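Local coordinates for protein ABC-type amino acid transport system, periplasmic component (Caldanaerobacter subterraneus subsp. tengcongensis MB4, PDB 4YMX) that serves as the substrate-binding protein of an amino acid ABC transporter and holds an arginine molecule in its pocket, at residues A[235-238]-A[239-243]; A[72-76]-A[77-81]. One frame throughout, in Å; residues are numbered along the deposited sequence. Where two conformers were deposited one is given.

Contact 1. Residues A[235-238]-A[239-243]; sequences DVVN and EVIKE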
loop_
_atom_site.group_PDB
_atom_site.type_symbol
_atom_site.label_atom_id
_atom_site.label_comp_id
_atom_site.label_asym_id
_atom_site.label_seq_id
_atom_site.Cartn_x
_atom_site.Cartn_y
_atom_site.Cartn_z
ATOM N N ASP A 235 -13.197 -16.783 -2.969
ATOM C CA ASP A 235 -13.322 -17.401 -4.285
ATOM C C ASP A 235 -13.797 -16.398 -5.327
ATOM O O ASP A 235 -13.275 -16.368 -6.449
ATOM C CB ASP A 235 -14.253 -18.616 -4.237
ATOM C CG ASP A 235 -13.593 -19.839 -3.624
ATOM O OD1 ASP A 235 -12.356 -19.847 -3.446
ATOM O OD2 ASP A 235 -14.326 -20.806 -3.321
ATOM N N VAL A 236 -14.776 -15.573 -4.960
ATOM C CA VAL A 236 -15.233 -14.508 -5.849
ATOM C C VAL A 236 -14.107 -13.520 -6.161
ATOM O O VAL A 236 -13.929 -13.132 -7.319
ATOM C CB VAL A 236 -16.461 -13.757 -5.279
ATOM C CG1 VAL A 236 -16.776 -12.528 -6.117
ATOM C CG2 VAL A 236 -17.682 -14.692 -5.211
ATOM N N VAL A 237 -13.348 -13.122 -5.144
ATOM C CA VAL A 237 -12.247 -12.189 -5.355
ATOM C C VAL A 237 -11.229 -12.776 -6.330
ATOM O O VAL A 237 -10.791 -12.096 -7.271
ATOM C CB VAL A 237 -11.567 -11.780 -4.025
ATOM C CG1 VAL A 237 -10.279 -10.993 -4.287
ATOM C CG2 VAL A 237 -12.520 -10.950 -3.191
ATOM N N ASN A 238 -10.861 -14.012 -6.137
ATOM C CA ASN A 238 -9.912 -14.646 -7.019
ATOM C C ASN A 238 -10.436 -14.785 -8.424
ATOM O O ASN A 238 -9.705 -14.598 -9.328
ATOM C CB ASN A 238 -9.475 -16.008 -6.485
ATOM C CG ASN A 238 -8.406 -15.906 -5.450
ATOM O OD1 ASN A 238 -7.642 -14.987 -5.431
ATOM N ND2 ASN A 238 -8.342 -16.887 -4.629
ATOM N N GLU A 239 -11.715 -15.093 -8.564
ATOM C CA GLU A 239 -12.342 -15.147 -9.885
ATOM C C GLU A 239 -12.317 -13.785 -10.579
ATOM O O GLU A 239 -12.052 -13.693 -11.777
ATOM C CB GLU A 239 -13.787 -15.658 -9.784
ATOM C CG GLU A 239 -13.927 -17.131 -9.405
ATOM C CD GLU A 239 -15.375 -17.550 -9.195
ATOM O OE1 GLU A 239 -16.270 -16.972 -9.850
ATOM O OE2 GLU A 239 -15.621 -18.455 -8.368
ATOM N N VAL A 240 -12.603 -12.725 -9.832
ATOM C CA VAL A 240 -12.635 -11.382 -10.412
ATOM C C VAL A 240 -11.243 -10.937 -10.848
ATOM O O VAL A 240 -11.081 -10.385 -11.937
ATOM C CB VAL A 240 -13.253 -10.359 -9.427
ATOM C CG1 VAL A 240 -13.012 -8.932 -9.903
ATOM C CG2 VAL A 240 -14.743 -10.644 -9.255
ATOM N N ILE A 241 -10.240 -11.192 -10.011
ATOM C CA ILE A 241 -8.863 -10.869 -10.385
ATOM C C ILE A 241 -8.468 -11.625 -11.652
ATOM O O ILE A 241 -7.906 -11.042 -12.577
ATOM C CB ILE A 241 -7.868 -11.170 -9.257
ATOM C CG1 ILE A 241 -8.143 -10.244 -8.072
ATOM C CG2 ILE A 241 -6.425 -11.005 -9.752
ATOM C CD1 ILE A 241 -7.379 -10.622 -6.820
ATOM N N LYS A 242 -8.785 -12.914 -11.704
ATOM C CA LYS A 242 -8.489 -13.701 -12.901
ATOM C C LYS A 242 -9.220 -13.152 -14.121
ATOM O O LYS A 242 -8.626 -13.008 -15.196
ATOM C CB LYS A 242 -8.829 -15.177 -12.671
ATOM C CG LYS A 242 -7.648 -15.998 -12.182
ATOM C CD LYS A 242 -7.907 -17.494 -12.337
ATOM C CE LYS A 242 -6.690 -18.321 -11.931
ATOM N NZ LYS A 242 -5.602 -18.292 -12.951
ATOM N N GLU A 243 -10.502 -12.833 -13.982
ATOM C CA GLU A 243 -11.245 -12.330 -15.134
ATOM C C GLU A 243 -10.767 -10.948 -15.585
ATOM O O GLU A 243 -10.736 -10.663 -16.782
ATOM C CB GLU A 243 -12.754 -12.354 -14.878
ATOM C CG GLU A 243 -13.612 -11.822 -16.022
ATOM C CD GLU A 243 -13.508 -12.633 -17.313
ATOM O OE1 GLU A 243 -14.081 -12.174 -18.318
ATOM O OE2 GLU A 243 -12.874 -13.718 -17.331
#
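In Val237, CG1 stands opposite the backbone N (chi1 171°), while in Ile241 it is CG1 that lies beside its own N (chi1 -66°), and these settings bring Val237 CG1 and Ile241 CD1 to 3.9 Å. The two side chains lie side by side one turn apart and point the same way. One turn is also the spacing of Val236 and Val240, whose side chains slant across each other; the closest pair is Val236 CG1 and Val240 CG2, at 4.2 Å. Beneath these apolar contacts runs the backbone ladder of helix 231-247. Ile241 N reaches Val237 O at 2.9 Å in a nearly straight bond of 170°, and Glu239 N, Val240 N and Lys242 N bond in the same i to i+4 pattern to the carbonyls of Asp235, Val236 and Asn238.

Val236, Val237, Val240 and Ile241 are apolar and compact, with no polar side-chain group to bury, which suits the side turned to the protein: Val237 and Ile241 meet Ser120 of strand 117-124, and Val236, Val237 and Val240 meet helix 65-77. Asn238 suits the margin, since its OD1 accepts a hydrogen bond from Asp121 N. On the outer side, Glu239 CG lies 3.1 Å from Asp235 O, and Glu239 OE2 stays 5.7 Å from Asp235 OD2. The helix is thus amphipathic, and the like charges of Asp235 and Glu239 probably repel mildly, eased by solvent.

Contact 2. Residues A[72-76]-A[77-81]; sequences AIAKK and LGVKL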
loop_
_atom_site.group_PDB
_atom_site.type_symbol
_atom_site.label_atom_id
_atom_site.label_comp_id
_atom_site.label_asym_id
_atom_site.label_seq_id
_atom_site.Cartn_x
_atom_site.Cartn_y
_atom_site.Cartn_z
ATOM N N ALA A 72 -14.909 -3.731 -9.243
ATOM C CA ALA A 72 -15.129 -4.913 -10.072
ATOM C C ALA A 72 -15.688 -6.052 -9.220
ATOM O O ALA A 72 -16.573 -6.800 -9.655
ATOM C CB ALA A 72 -13.838 -5.341 -10.773
ATOM N N ILE A 73 -15.184 -6.177 -7.994
ATOM C CA ILE A 73 -15.667 -7.198 -7.076
ATOM C C ILE A 73 -17.116 -6.915 -6.683
ATOM O O ILE A 73 -17.962 -7.821 -6.698
ATOM C CB ILE A 73 -14.770 -7.277 -5.818
ATOM C CG1 ILE A 73 -13.380 -7.807 -6.187
ATOM C CG2 ILE A 73 -15.433 -8.122 -4.712
ATOM C CD1 ILE A 73 -12.332 -7.578 -5.096
ATOM N N ALA A 74 -17.406 -5.659 -6.337
ATOM C CA ALA A 74 -18.761 -5.275 -5.947
ATOM C C ALA A 74 -19.742 -5.543 -7.084
ATOM O O ALA A 74 -20.865 -5.990 -6.839
ATOM C CB ALA A 74 -18.809 -3.824 -5.539
ATOM N N LYS A 75 -19.319 -5.279 -8.318
ATOM C CA LYS A 75 -20.184 -5.491 -9.478
ATOM C C LYS A 75 -20.468 -6.967 -9.748
ATOM O O LYS A 75 -21.605 -7.331 -10.087
ATOM C CB LYS A 75 -19.634 -4.783 -10.713
ATOM C CG LYS A 75 -19.846 -3.281 -10.651
ATOM C CD LYS A 75 -19.716 -2.624 -12.015
ATOM C CE LYS A 75 -19.674 -1.108 -11.894
ATOM N NZ LYS A 75 -18.343 -0.578 -12.302
ATOM N N LYS A 76 -19.458 -7.815 -9.573
ATOM C CA LYS A 76 -19.651 -9.262 -9.669
ATOM C C LYS A 76 -20.665 -9.752 -8.640
ATOM O O LYS A 76 -21.514 -10.599 -8.934
ATOM C CB LYS A 76 -18.318 -9.988 -9.475
ATOM C CG LYS A 76 -18.386 -11.498 -9.652
ATOM C CD LYS A 76 -18.808 -11.901 -11.060
ATOM C CE LYS A 76 -18.597 -13.395 -11.265
ATOM N NZ LYS A 76 -18.941 -13.835 -12.644
ATOM N N LEU A 77 -20.587 -9.207 -7.432
ATOM C CA LEU A 77 -21.486 -9.619 -6.357
ATOM C C LEU A 77 -22.875 -8.988 -6.466
ATOM O O LEU A 77 -23.815 -9.441 -5.809
ATOM C CB LEU A 77 -20.874 -9.267 -4.999
ATOM C CG LEU A 77 -19.617 -10.028 -4.562
ATOM C CD1 LEU A 77 -18.984 -9.329 -3.365
ATOM C CD2 LEU A 77 -19.950 -11.470 -4.216
ATOM N N GLY A 78 -23.000 -7.945 -7.287
ATOM C CA GLY A 78 -24.249 -7.209 -7.424
ATOM C C GLY A 78 -24.611 -6.425 -6.176
ATOM O O GLY A 78 -25.784 -6.351 -5.796
ATOM N N VAL A 79 -23.605 -5.837 -5.532
ATOM C CA VAL A 79 -23.826 -5.089 -4.299
ATOM C C VAL A 79 -23.179 -3.708 -4.357
ATOM O O VAL A 79 -22.344 -3.432 -5.223
ATOM C CB VAL A 79 -23.269 -5.835 -3.063
ATOM C CG1 VAL A 79 -23.986 -7.170 -2.864
ATOM C CG2 VAL A 79 -21.771 -6.053 -3.203
ATOM N N LYS A 80 -23.582 -2.855 -3.420
ATOM C CA LYS A 80 -23.002 -1.528 -3.256
ATOM C C LYS A 80 -21.664 -1.661 -2.544
ATOM O O LYS A 80 -21.539 -2.438 -1.593
ATOM C CB LYS A 80 -23.940 -0.658 -2.414
ATOM C CG LYS A 80 -23.409 0.748 -2.100
ATOM C CD LYS A 80 -24.218 1.407 -0.989
ATOM C CE LYS A 80 -23.678 2.784 -0.638
ATOM N NZ LYS A 80 -24.257 3.263 0.651
ATOM N N LEU A 81 -20.668 -0.904 -2.999
ATOM C CA LEU A 81 -19.373 -0.855 -2.330
ATOM C C LEU A 81 -19.347 0.308 -1.343
ATOM O O LEU A 81 -19.654 1.451 -1.703
ATOM C CB LEU A 81 -18.249 -0.672 -3.345
ATOM C CG LEU A 81 -16.843 -0.485 -2.764
ATOM C CD1 LEU A 81 -16.332 -1.758 -2.105
ATOM C CD2 LEU A 81 -15.882 -0.017 -3.840
#
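Leu77 N makes a last helical hydrogen bond to Ile73 O, at 3.1 Å, and the backbone bonds beyond it close helix 65-77. There the pattern changes: Val79 N donates to Ala74 O at 3.0 Å in an almost straight bond, whereas Gly78 N to Lys75 O, 3.2 Å long and bent to 139°, is weak. Together with the positive phi of Gly78 (68°), these bonds define a Schellman motif with Gly78 as the C-prime residue. Glycine suits this positive phi because it has no CB to crowd the adjoining backbone, and the turn redirects the chain from the helix into strand 80-85.

Apolar contacts fasten the same turn. Ala74 presents only a methyl group, small enough for the returning strand to come near: Ala74 CB is 3.9 Å from Leu81 CB. Val79 CG2 sits between its own N and carbonyl carbon (CG1 chi1 -62°), where it comes to 4.4 Å from Ala74 CB. On the neighbouring flank Ile73 and Leu77 run alongside each other, Ile73 CG2 being 4.0 Å from Leu77 CD1. Ile39 of strand 38-43 touches Ala74, Leu77, Val79 and Leu81.

In the fold
Contact 1 lies within helix 231-247, and contact 2, earlier in the chain, is the end of the neighbouring helix 65-77 and the turn into strand 80-85; their centres are about 12 Å apart. They meet directly through apolar groups: Val240 CG2 rests 3.6 Å from Lys76 CB, Val240 CG1 lies 3.8 Å from Ala72 CB, and Val236 CG1 is 3.8 Å from Leu77 CD2. Val237 CG2 also touches Ile73 CD1, at 3.9 Å. Helices 231-247 and 65-77 therefore pack together beside the mixed sheet that holds strands 80-85, 38-43 and 117-124. None of the residues of either contact lines the arginine pocket, although Ala105, Gly106 and Met107, which do, follow strand 102-103 of that same sheet.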